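PDB 5HAB: ribonuclease J from Methanolobus psychrophilus R15, which probably degrades RNA from one end as an exoribonuclease of the metallo-beta-lactamase and beta-CASP family, and is captured here in complex with RNA. Local coordinates for residues Ile167-Thr172 and Val180-His185; Ala190-Cys195 and Ile223-Glu228; Lys249-Gly254 and Gly368-Phe373; Glu257-Met262 and Gly334-Leu339. The protein carries 1 engineered substitution. All coordinates share one frame; numbering follows the deposited sequence.

Contact 1 of 4, residues Ile167-Thr172 and Val180-His185; sequences IEFINT and VFVAIH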
# COMPACT_ATOMS: atom_id res chain seq x y z
N ILE B 167 0.35 -9.98 -44.43
CA ILE B 167 0.81 -9.93 -43.05
C ILE B 167 2.32 -9.74 -42.98
O ILE B 167 3.09 -10.55 -43.50
CB ILE B 167 0.39 -11.21 -42.31
CG1 ILE B 167 -1.13 -11.23 -42.10
CG2 ILE B 167 1.12 -11.33 -40.98
CD1 ILE B 167 -1.64 -12.52 -41.49
N GLU B 168 2.73 -8.68 -42.29
CA GLU B 168 4.14 -8.35 -42.09
C GLU B 168 4.54 -8.53 -40.63
O GLU B 168 3.82 -8.09 -39.73
CB GLU B 168 4.42 -6.91 -42.54
CG GLU B 168 5.83 -6.41 -42.28
CD GLU B 168 6.02 -4.97 -42.71
OE1 GLU B 168 5.05 -4.38 -43.23
OE2 GLU B 168 7.14 -4.44 -42.56
N PHE B 169 5.67 -9.19 -40.38
CA PHE B 169 6.23 -9.28 -39.04
C PHE B 169 7.32 -8.23 -38.86
O PHE B 169 8.16 -8.04 -39.74
CB PHE B 169 6.79 -10.67 -38.76
CG PHE B 169 5.76 -11.70 -38.39
CD1 PHE B 169 4.41 -11.39 -38.39
CD2 PHE B 169 6.14 -12.98 -38.01
CE1 PHE B 169 3.46 -12.34 -38.03
CE2 PHE B 169 5.19 -13.93 -37.65
CZ PHE B 169 3.85 -13.61 -37.67
N ILE B 170 7.31 -7.54 -37.72
CA ILE B 170 8.37 -6.59 -37.37
C ILE B 170 8.99 -7.04 -36.06
O ILE B 170 8.27 -7.30 -35.11
CB ILE B 170 7.84 -5.16 -37.27
CG1 ILE B 170 7.12 -4.77 -38.56
CG2 ILE B 170 8.96 -4.18 -36.95
CD1 ILE B 170 6.12 -3.68 -38.37
N ASN B 171 10.31 -7.13 -35.99
CA ASN B 171 10.93 -7.64 -34.77
C ASN B 171 10.75 -6.66 -33.61
O ASN B 171 10.75 -5.44 -33.80
CB ASN B 171 12.43 -7.94 -34.99
CG ASN B 171 13.33 -7.03 -34.18
OD1 ASN B 171 13.74 -5.97 -34.65
ND2 ASN B 171 13.65 -7.44 -32.96
N THR B 172 10.55 -7.20 -32.42
CA THR B 172 10.53 -6.38 -31.22
C THR B 172 11.17 -7.17 -30.09
O THR B 172 11.65 -8.29 -30.31
CB THR B 172 9.10 -5.94 -30.85
OG1 THR B 172 9.16 -4.92 -29.84
CG2 THR B 172 8.29 -7.13 -30.33
N VAL B 180 7.23 -10.47 -32.23
CA VAL B 180 6.99 -9.54 -33.33
C VAL B 180 5.76 -8.64 -33.13
O VAL B 180 4.77 -9.04 -32.51
CB VAL B 180 6.85 -10.31 -34.66
CG1 VAL B 180 8.15 -11.02 -35.00
CG2 VAL B 180 5.69 -11.30 -34.61
N PHE B 181 5.84 -7.41 -33.64
CA PHE B 181 4.66 -6.64 -33.99
C PHE B 181 4.10 -7.26 -35.26
O PHE B 181 4.87 -7.73 -36.11
CB PHE B 181 4.97 -5.16 -34.26
CG PHE B 181 5.44 -4.37 -33.06
CD1 PHE B 181 5.47 -4.93 -31.80
CD2 PHE B 181 5.83 -3.05 -33.21
CE1 PHE B 181 5.90 -4.20 -30.72
CE2 PHE B 181 6.26 -2.31 -32.13
CZ PHE B 181 6.29 -2.88 -30.88
N VAL B 182 2.78 -7.24 -35.42
CA VAL B 182 2.23 -7.70 -36.70
C VAL B 182 1.47 -6.57 -37.37
O VAL B 182 0.64 -5.91 -36.75
CB VAL B 182 1.35 -8.97 -36.52
CG1 VAL B 182 0.37 -8.80 -35.39
CG2 VAL B 182 0.61 -9.29 -37.81
N ALA B 183 1.80 -6.33 -38.64
CA ALA B 183 1.11 -5.34 -39.46
C ALA B 183 0.26 -6.03 -40.52
O ALA B 183 0.77 -6.79 -41.35
CB ALA B 183 2.10 -4.38 -40.11
N ILE B 184 -1.04 -5.78 -40.48
CA ILE B 184 -1.97 -6.30 -41.46
C ILE B 184 -2.20 -5.22 -42.52
O ILE B 184 -2.87 -4.22 -42.27
CB ILE B 184 -3.28 -6.75 -40.80
CG1 ILE B 184 -3.00 -7.87 -39.81
CG2 ILE B 184 -4.29 -7.19 -41.85
CD1 ILE B 184 -4.20 -8.31 -39.03
N HIS B 185 -1.64 -5.42 -43.70
CA HIS B 185 -1.79 -4.47 -44.79
C HIS B 185 -3.07 -4.75 -45.56
O HIS B 185 -3.33 -5.89 -46.00
CB HIS B 185 -0.58 -4.52 -45.73
CG HIS B 185 0.71 -4.18 -45.06
ND1 HIS B 185 1.16 -2.89 -44.90
CD2 HIS B 185 1.66 -4.98 -44.50
CE1 HIS B 185 2.33 -2.90 -44.29
NE2 HIS B 185 2.65 -4.16 -44.03
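Phe169 and Val180 meet in the tightly packed part of this antiparallel hairpin, where the CG2 methyl of Val180 sits over the centre of the Phe169 ring, 3.8 Å from its centroid, in a CH-pi contact. CG1 of Val180 takes the place opposite the carbonyl carbon (chi1 -63°), which leaves CG2 to turn onto the ring. Val182 CG2 comes to the ring's edge, 4.2 Å from Phe169 CE1, and its other neighbour is Ile167 CG2 at 3.8 Å. Such branched and aromatic residues suit a buried face, where they fill the space without leaving polar groups in need of partners. Glu168 with Ala183 and Ile170 with Phe181 form the hydrogen-bonded pairs; Glu168 N meets Ala183 O at 2.9 Å. Near the turn, the buried hydroxyl OG1 of Thr172 lies 3.5 Å from Phe181 CE1 and has no polar partner. The loose end is that of Asn171, which points away from Val180 and is partly exposed. At the other end His185, also partly exposed, donates from NE2 to OE1 of the extended Glu168 chain, which lies close to the imidazole plane; the carboxylate and imidazole planes are 18° apart. Arg213 of helix 211-220 holds OE2 in a salt bridge. That helix covers the Ile170 and Phe181 face, strand 49-53 packs on Ile167, Val182 and Ile184, and strand 189-194 lies beside 180-185.

Contact 2 of 4, residues Ala190-Cys195 and Ile223-Glu228; sequences AVVYAC and IALITE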
# COMPACT_ATOMS: atom_id res chain seq x y z
N ALA B 190 -2.68 0.09 -43.03
CA ALA B 190 -2.21 -1.00 -42.16
C ALA B 190 -2.85 -1.00 -40.77
O ALA B 190 -3.08 0.04 -40.18
CB ALA B 190 -0.69 -0.93 -42.02
N VAL B 191 -3.11 -2.20 -40.25
CA VAL B 191 -3.52 -2.35 -38.86
C VAL B 191 -2.37 -2.96 -38.08
O VAL B 191 -1.93 -4.06 -38.38
CB VAL B 191 -4.79 -3.21 -38.74
CG1 VAL B 191 -5.12 -3.45 -37.27
CG2 VAL B 191 -5.96 -2.53 -39.44
N VAL B 192 -1.88 -2.26 -37.07
CA VAL B 192 -0.71 -2.72 -36.34
C VAL B 192 -1.11 -3.23 -34.96
O VAL B 192 -1.93 -2.63 -34.27
CB VAL B 192 0.35 -1.61 -36.23
CG1 VAL B 192 1.55 -2.10 -35.44
CG2 VAL B 192 0.79 -1.17 -37.61
N TYR B 193 -0.54 -4.37 -34.61
CA TYR B 193 -0.76 -5.03 -33.34
C TYR B 193 0.59 -5.14 -32.64
O TYR B 193 1.53 -5.77 -33.15
CB TYR B 193 -1.41 -6.40 -33.58
CG TYR B 193 -1.65 -7.28 -32.37
CD1 TYR B 193 -0.62 -8.03 -31.82
CD2 TYR B 193 -2.92 -7.41 -31.82
CE1 TYR B 193 -0.84 -8.87 -30.73
CE2 TYR B 193 -3.15 -8.24 -30.73
CZ TYR B 193 -2.10 -8.97 -30.20
OH TYR B 193 -2.32 -9.80 -29.12
N ALA B 194 0.68 -4.50 -31.47
CA ALA B 194 1.92 -4.42 -30.72
C ALA B 194 1.65 -4.71 -29.25
O ALA B 194 1.53 -3.80 -28.43
CB ALA B 194 2.55 -3.05 -30.88
N CYS B 195 1.57 -6.00 -28.92
CA CYS B 195 1.22 -6.43 -27.58
C CYS B 195 2.28 -7.39 -27.04
O CYS B 195 2.87 -8.16 -27.80
CB CYS B 195 -0.16 -7.08 -27.58
SG CYS B 195 -1.49 -6.01 -28.17
N ILE B 223 -4.05 2.69 -39.95
CA ILE B 223 -5.46 2.87 -39.64
C ILE B 223 -5.72 2.76 -38.14
O ILE B 223 -6.43 3.57 -37.55
CB ILE B 223 -6.33 1.84 -40.40
CG1 ILE B 223 -6.12 1.97 -41.91
CG2 ILE B 223 -7.80 2.00 -40.03
CD1 ILE B 223 -6.80 0.87 -42.71
N ALA B 224 -5.13 1.74 -37.53
CA ALA B 224 -5.40 1.43 -36.13
C ALA B 224 -4.21 0.75 -35.48
O ALA B 224 -3.51 -0.06 -36.10
CB ALA B 224 -6.64 0.56 -36.01
N LEU B 225 -3.96 1.11 -34.23
CA LEU B 225 -2.95 0.46 -33.42
C LEU B 225 -3.64 -0.24 -32.26
O LEU B 225 -4.40 0.38 -31.52
CB LEU B 225 -1.92 1.47 -32.91
CG LEU B 225 -0.95 0.98 -31.82
CD1 LEU B 225 -0.10 -0.17 -32.33
CD2 LEU B 225 -0.07 2.12 -31.32
N ILE B 226 -3.40 -1.54 -32.15
CA ILE B 226 -3.80 -2.30 -30.97
C ILE B 226 -2.52 -2.50 -30.18
O ILE B 226 -1.58 -3.12 -30.68
CB ILE B 226 -4.47 -3.64 -31.31
CG1 ILE B 226 -5.78 -3.41 -32.07
CG2 ILE B 226 -4.67 -4.48 -30.05
CD1 ILE B 226 -5.64 -3.48 -33.58
N THR B 227 -2.47 -1.98 -28.97
CA THR B 227 -1.24 -2.06 -28.19
C THR B 227 -1.58 -2.31 -26.72
O THR B 227 -2.67 -1.97 -26.26
CB THR B 227 -0.37 -0.79 -28.36
OG1 THR B 227 0.92 -1.00 -27.77
CG2 THR B 227 -1.03 0.43 -27.72
N GLU B 228 -0.66 -2.95 -26.02
CA GLU B 228 -0.86 -3.30 -24.62
C GLU B 228 -0.93 -2.06 -23.73
O GLU B 228 -0.32 -1.04 -24.03
CB GLU B 228 0.26 -4.23 -24.14
CG GLU B 228 1.63 -3.56 -24.13
CD GLU B 228 2.63 -4.28 -23.25
OE1 GLU B 228 2.97 -5.44 -23.57
OE2 GLU B 228 3.08 -3.70 -22.24
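Ile226 reaches three side chains of 190-195 with its two branches. Its CG2 methyl, set opposite the backbone N while CG1 lies beside it (chi1 -64°), approaches Tyr193 obliquely, 3.8 Å from CD2, and also touches Cys195 SG. The other branch runs back along the strand, so that Ile226 CD1 meets Val191 CG1 at 3.7 Å, the two side chains crossing at a slant. Cys195 turns its sulfur over one face of the Tyr193 ring, displaced toward the rim. On the opposite face of the sheet Leu225 bends its CD1 toward the neighbouring strand, 4.0 Å from Val192 CG1, and also reaches the small Ala194. Both faces are buried, which suits the largely aliphatic side chains. The backbones run parallel in close register; Ile226 N donates to Val192 O at 2.8 Å and Ile226 O accepts from Ala194 N. At the far end Thr227 OG1 donates to Ala194 O at 2.9 Å, a carbonyl that also receives a weak bond from Glu228 N. Glu228 OE1 is held by His410 ND1 and Phe197 N; Glu228 and His410 probably correspond to motif A (acidic) and motif B (histidine) of beta-CASP nucleases. The nearest atom of the two segments is about 7 Å from the bound RNA. Together with helix 211-220, the two parallel strands make a beta-alpha-beta unit of the metallo-beta-lactamase fold.

Contact 3 of 4, residues Lys249-Gly254 and Gly368-Phe373; sequences KDVLLG and GDRIIF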
# COMPACT_ATOMS: atom_id res chain seq x y z
N LYS B 249 24.52 -10.78 -12.77
CA LYS B 249 25.96 -10.96 -12.70
C LYS B 249 26.49 -10.60 -11.32
O LYS B 249 27.21 -11.38 -10.69
CB LYS B 249 26.65 -10.09 -13.76
CG LYS B 249 28.16 -10.25 -13.80
CD LYS B 249 28.77 -9.46 -14.95
CE LYS B 249 30.23 -9.83 -15.18
NZ LYS B 249 30.73 -9.30 -16.48
N ASP B 250 26.09 -9.42 -10.83
CA ASP B 250 26.54 -8.92 -9.54
C ASP B 250 26.11 -9.85 -8.40
O ASP B 250 26.88 -10.11 -7.48
CB ASP B 250 26.02 -7.50 -9.31
CG ASP B 250 26.82 -6.74 -8.26
OD1 ASP B 250 27.55 -7.38 -7.47
OD2 ASP B 250 26.73 -5.49 -8.23
N VAL B 251 24.88 -10.35 -8.47
CA VAL B 251 24.37 -11.23 -7.42
C VAL B 251 25.13 -12.56 -7.43
O VAL B 251 25.37 -13.15 -6.37
CB VAL B 251 22.85 -11.46 -7.58
CG1 VAL B 251 22.38 -12.57 -6.65
CG2 VAL B 251 22.09 -10.17 -7.30
N LEU B 252 25.51 -13.03 -8.61
CA LEU B 252 26.11 -14.36 -8.71
C LEU B 252 27.61 -14.36 -8.43
O LEU B 252 28.13 -15.30 -7.83
CB LEU B 252 25.82 -14.96 -10.09
CG LEU B 252 24.41 -15.53 -10.25
CD1 LEU B 252 24.10 -15.84 -11.71
CD2 LEU B 252 24.25 -16.78 -9.40
N LEU B 253 28.30 -13.31 -8.85
CA LEU B 253 29.75 -13.23 -8.69
C LEU B 253 30.16 -12.40 -7.47
O LEU B 253 31.14 -12.72 -6.80
CB LEU B 253 30.39 -12.65 -9.95
CG LEU B 253 30.18 -13.43 -11.25
CD1 LEU B 253 30.65 -12.62 -12.45
CD2 LEU B 253 30.91 -14.76 -11.20
N GLY B 254 29.41 -11.34 -7.19
CA GLY B 254 29.74 -10.44 -6.10
C GLY B 254 29.40 -10.96 -4.72
O GLY B 254 28.40 -10.56 -4.12
N GLY B 368 22.76 -20.51 5.02
CA GLY B 368 23.71 -19.80 4.18
C GLY B 368 23.44 -19.94 2.70
O GLY B 368 23.78 -19.05 1.93
N ASP B 369 22.84 -21.07 2.30
CA ASP B 369 22.52 -21.34 0.90
C ASP B 369 21.74 -20.20 0.25
O ASP B 369 20.84 -19.62 0.86
CB ASP B 369 21.73 -22.65 0.77
CG ASP B 369 22.62 -23.88 0.91
OD1 ASP B 369 23.82 -23.78 0.57
OD2 ASP B 369 22.11 -24.94 1.33
N ARG B 370 22.11 -19.87 -0.98
CA ARG B 370 21.54 -18.71 -1.66
C ARG B 370 20.59 -19.10 -2.81
O ARG B 370 20.96 -19.80 -3.75
CB ARG B 370 22.68 -17.80 -2.13
CG ARG B 370 23.37 -17.03 -0.98
CD ARG B 370 24.85 -16.79 -1.28
NE ARG B 370 25.03 -16.50 -2.70
CZ ARG B 370 25.22 -15.28 -3.19
NH1 ARG B 370 25.27 -14.23 -2.38
NH2 ARG B 370 25.36 -15.11 -4.50
N ILE B 371 19.34 -18.64 -2.71
CA ILE B 371 18.34 -18.90 -3.74
C ILE B 371 17.97 -17.61 -4.46
O ILE B 371 17.43 -16.68 -3.85
CB ILE B 371 17.11 -19.60 -3.15
CG1 ILE B 371 17.58 -20.87 -2.42
CG2 ILE B 371 16.10 -19.93 -4.23
CD1 ILE B 371 16.49 -21.67 -1.80
N ILE B 372 18.26 -17.57 -5.75
CA ILE B 372 18.07 -16.38 -6.55
C ILE B 372 16.85 -16.50 -7.46
O ILE B 372 16.85 -17.27 -8.42
CB ILE B 372 19.33 -16.07 -7.39
CG1 ILE B 372 20.53 -15.82 -6.49
CG2 ILE B 372 19.08 -14.89 -8.31
CD1 ILE B 372 21.47 -16.99 -6.38
N PHE B 373 15.82 -15.74 -7.13
CA PHE B 373 14.64 -15.62 -7.97
C PHE B 373 14.85 -14.53 -9.01
O PHE B 373 14.70 -13.35 -8.73
CB PHE B 373 13.40 -15.30 -7.12
CG PHE B 373 12.99 -16.40 -6.19
CD1 PHE B 373 13.71 -16.64 -5.03
CD2 PHE B 373 11.88 -17.17 -6.46
CE1 PHE B 373 13.33 -17.65 -4.17
CE2 PHE B 373 11.49 -18.18 -5.60
CZ PHE B 373 12.22 -18.42 -4.45
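Arg370 supplies the polar link between 249-254 and 368-373: its NH2 donates to Val251 O at 2.7 Å. The acceptor lies in the guanidinium plane, at the edge of the group, whereas the donor stands 18° out of the carbonyl plane and the bond is bent, with an N-H...O angle of 145°. A side chain turned at both chi2 and chi3 folds the long arginine over to reach this carbonyl. Val251 belongs to the last turn of its helix, which Gly254 then leaves, and carbonyls of a last turn readily take donors from outside the helix; a positive charge at this C-terminal end would probably interact favourably with the helix dipole. Glu418 of a second subunit makes a weak, long ion pair with Arg370 NH1. The apolar part is carried by Ile372. Val251 CG1 touches Ile372 CG1 at 3.7 Å, the two side chains sliding past each other in opposite directions, while the tip CD1 of the same isoleucine lies 4.1 Å from Leu252 CD2. Branched aliphatic groups suit this buried seam, since they fill the space between helix and strand without needing hydrogen-bond partners. The helix segment and the strand segment run nearly antiparallel with axes 10.5 Å apart, as expected for helices lying on a parallel sheet in an alpha/beta domain, here the beta-CASP domain.

Contact 4 of 4, residues Glu257-Met262 and Gly334-Leu339; sequences ESAVGM and GKDKYL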
# COMPACT_ATOMS: atom_id res chain seq x y z
N GLU B 257 31.14 -15.03 0.15
CA GLU B 257 30.71 -16.32 0.67
C GLU B 257 30.53 -17.23 -0.54
O GLU B 257 29.44 -17.76 -0.79
CB GLU B 257 29.43 -16.18 1.49
CG GLU B 257 29.13 -17.35 2.41
CD GLU B 257 27.92 -17.08 3.31
OE1 GLU B 257 27.44 -18.03 3.95
OE2 GLU B 257 27.45 -15.92 3.35
N SER B 258 31.61 -17.41 -1.28
CA SER B 258 31.57 -17.92 -2.65
C SER B 258 31.24 -19.41 -2.76
O SER B 258 30.54 -19.81 -3.69
CB SER B 258 32.91 -17.65 -3.33
OG SER B 258 32.99 -18.34 -4.57
N ALA B 259 31.74 -20.22 -1.84
CA ALA B 259 31.54 -21.66 -1.92
C ALA B 259 30.35 -22.11 -1.08
O ALA B 259 30.46 -23.04 -0.28
CB ALA B 259 32.80 -22.39 -1.48
N VAL B 260 29.21 -21.47 -1.28
CA VAL B 260 28.07 -21.67 -0.40
C VAL B 260 27.05 -22.64 -1.00
O VAL B 260 26.40 -23.40 -0.27
CB VAL B 260 27.39 -20.33 -0.06
CG1 VAL B 260 26.85 -19.66 -1.31
CG2 VAL B 260 26.30 -20.54 0.97
N GLY B 261 26.92 -22.64 -2.32
CA GLY B 261 25.85 -23.39 -2.96
C GLY B 261 24.69 -22.49 -3.31
O GLY B 261 23.99 -21.96 -2.44
N MET B 262 24.47 -22.31 -4.61
CA MET B 262 23.47 -21.38 -5.10
C MET B 262 22.51 -22.03 -6.09
O MET B 262 22.92 -22.76 -6.99
CB MET B 262 24.17 -20.18 -5.75
CG MET B 262 25.14 -19.46 -4.83
SD MET B 262 26.07 -18.15 -5.66
CE MET B 262 26.92 -19.09 -6.91
N GLY B 334 29.47 -31.60 -3.76
CA GLY B 334 29.69 -30.23 -3.34
C GLY B 334 28.81 -29.26 -4.09
O GLY B 334 28.99 -29.03 -5.29
N LYS B 335 27.84 -28.68 -3.38
CA LYS B 335 26.93 -27.70 -3.96
C LYS B 335 27.68 -26.52 -4.56
O LYS B 335 27.20 -25.86 -5.48
CB LYS B 335 25.95 -27.20 -2.90
CG LYS B 335 25.10 -28.30 -2.30
CD LYS B 335 24.00 -27.72 -1.43
CE LYS B 335 24.46 -27.46 -0.02
NZ LYS B 335 23.30 -27.40 0.90
N ASP B 336 28.88 -26.26 -4.03
CA ASP B 336 29.72 -25.16 -4.49
C ASP B 336 30.27 -25.39 -5.90
O ASP B 336 30.89 -24.50 -6.48
CB ASP B 336 30.89 -24.95 -3.52
CG ASP B 336 31.79 -26.17 -3.44
OD1 ASP B 336 32.92 -26.11 -3.97
OD2 ASP B 336 31.37 -27.19 -2.85
N LYS B 337 30.03 -26.57 -6.46
CA LYS B 337 30.59 -26.92 -7.76
C LYS B 337 29.52 -26.86 -8.85
O LYS B 337 29.81 -27.09 -10.02
CB LYS B 337 31.21 -28.32 -7.72
CG LYS B 337 32.52 -28.41 -6.94
CD LYS B 337 33.07 -29.83 -6.95
CE LYS B 337 34.23 -29.99 -5.98
NZ LYS B 337 33.79 -29.98 -4.56
N TYR B 338 28.30 -26.53 -8.47
CA TYR B 338 27.19 -26.52 -9.41
C TYR B 338 26.33 -25.27 -9.34
O TYR B 338 26.23 -24.61 -8.30
CB TYR B 338 26.30 -27.75 -9.19
CG TYR B 338 27.01 -29.05 -9.50
CD1 TYR B 338 27.11 -29.50 -10.81
CD2 TYR B 338 27.59 -29.80 -8.49
CE1 TYR B 338 27.77 -30.68 -11.10
CE2 TYR B 338 28.24 -30.98 -8.77
CZ TYR B 338 28.33 -31.42 -10.08
OH TYR B 338 28.99 -32.59 -10.36
N LEU B 339 25.72 -24.93 -10.47
CA LEU B 339 24.68 -23.90 -10.49
C LEU B 339 23.40 -24.48 -11.07
O LEU B 339 23.16 -24.38 -12.27
CB LEU B 339 25.11 -22.69 -11.32
CG LEU B 339 24.09 -21.56 -11.16
CD1 LEU B 339 24.05 -21.09 -9.71
CD2 LEU B 339 24.35 -20.41 -12.12
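A loop meets a 3-10 turn and the start of the strand that follows it, in a plain van der Waals contact at one end of the parallel sheet of the beta-CASP domain: segment 257-262 leads into strand 262-266, while segment 334-339 enters the neighbouring strand 338-342. No hydrogen bond crosses between the two segments. Ala259 CB rests against Asp336 CB at 3.8 Å, methyl to methylene, and the small alanine lets the two chains come together at the partly exposed margin. Deeper in, Gly261 CA lies 3.8 Å from Lys335 CB; a residue without a side chain suits both this close approach and a positive phi of 99°. Past CB, Lys335 leads away and bends at chi3, carrying NZ to a salt bridge with Asp369 and a hydrogen bond to Lys364 O. Leu339 has CG opposite its backbone N (chi1 -172°), and with chi2 near 64° this brings CD1 across to Met262, 3.4 Å from the carbonyl O and 4.1 Å from CB. The 3-10 turn is closed by Lys337 N to Gly334 O at 2.9 Å. Arg286 bridges the two segments, giving one NH group to Ser258 O and another to Tyr338 O. The chemistry implies a direct fit that rests on shape and van der Waals contact, while a polar tie runs through Arg286 and Lys335 is separately held, which probably helps to keep the segments in place.

In the fold
The four contacts fall into two pairs on opposite sides of the chain's centre. Contacts 1 and 2, with centres 9 Å apart, follow in series and share one mixed sheet of the metallo-beta-lactamase part, where strands 179-186 and 189-194 are neighbours. Contacts 3 and 4, 10 Å apart, both reach the parallel beta-CASP sheet and touch; contact 4 is nested in the long loop closed by contact 3. Between the pairs the centres are 38 to 47 Å apart and nothing touches. Helix 241-253 follows strand 222-228, so the chain passes from one part to the other between contacts 2 and 3. As in other RNase J enzymes, the RNA-degrading site probably lies between these two parts.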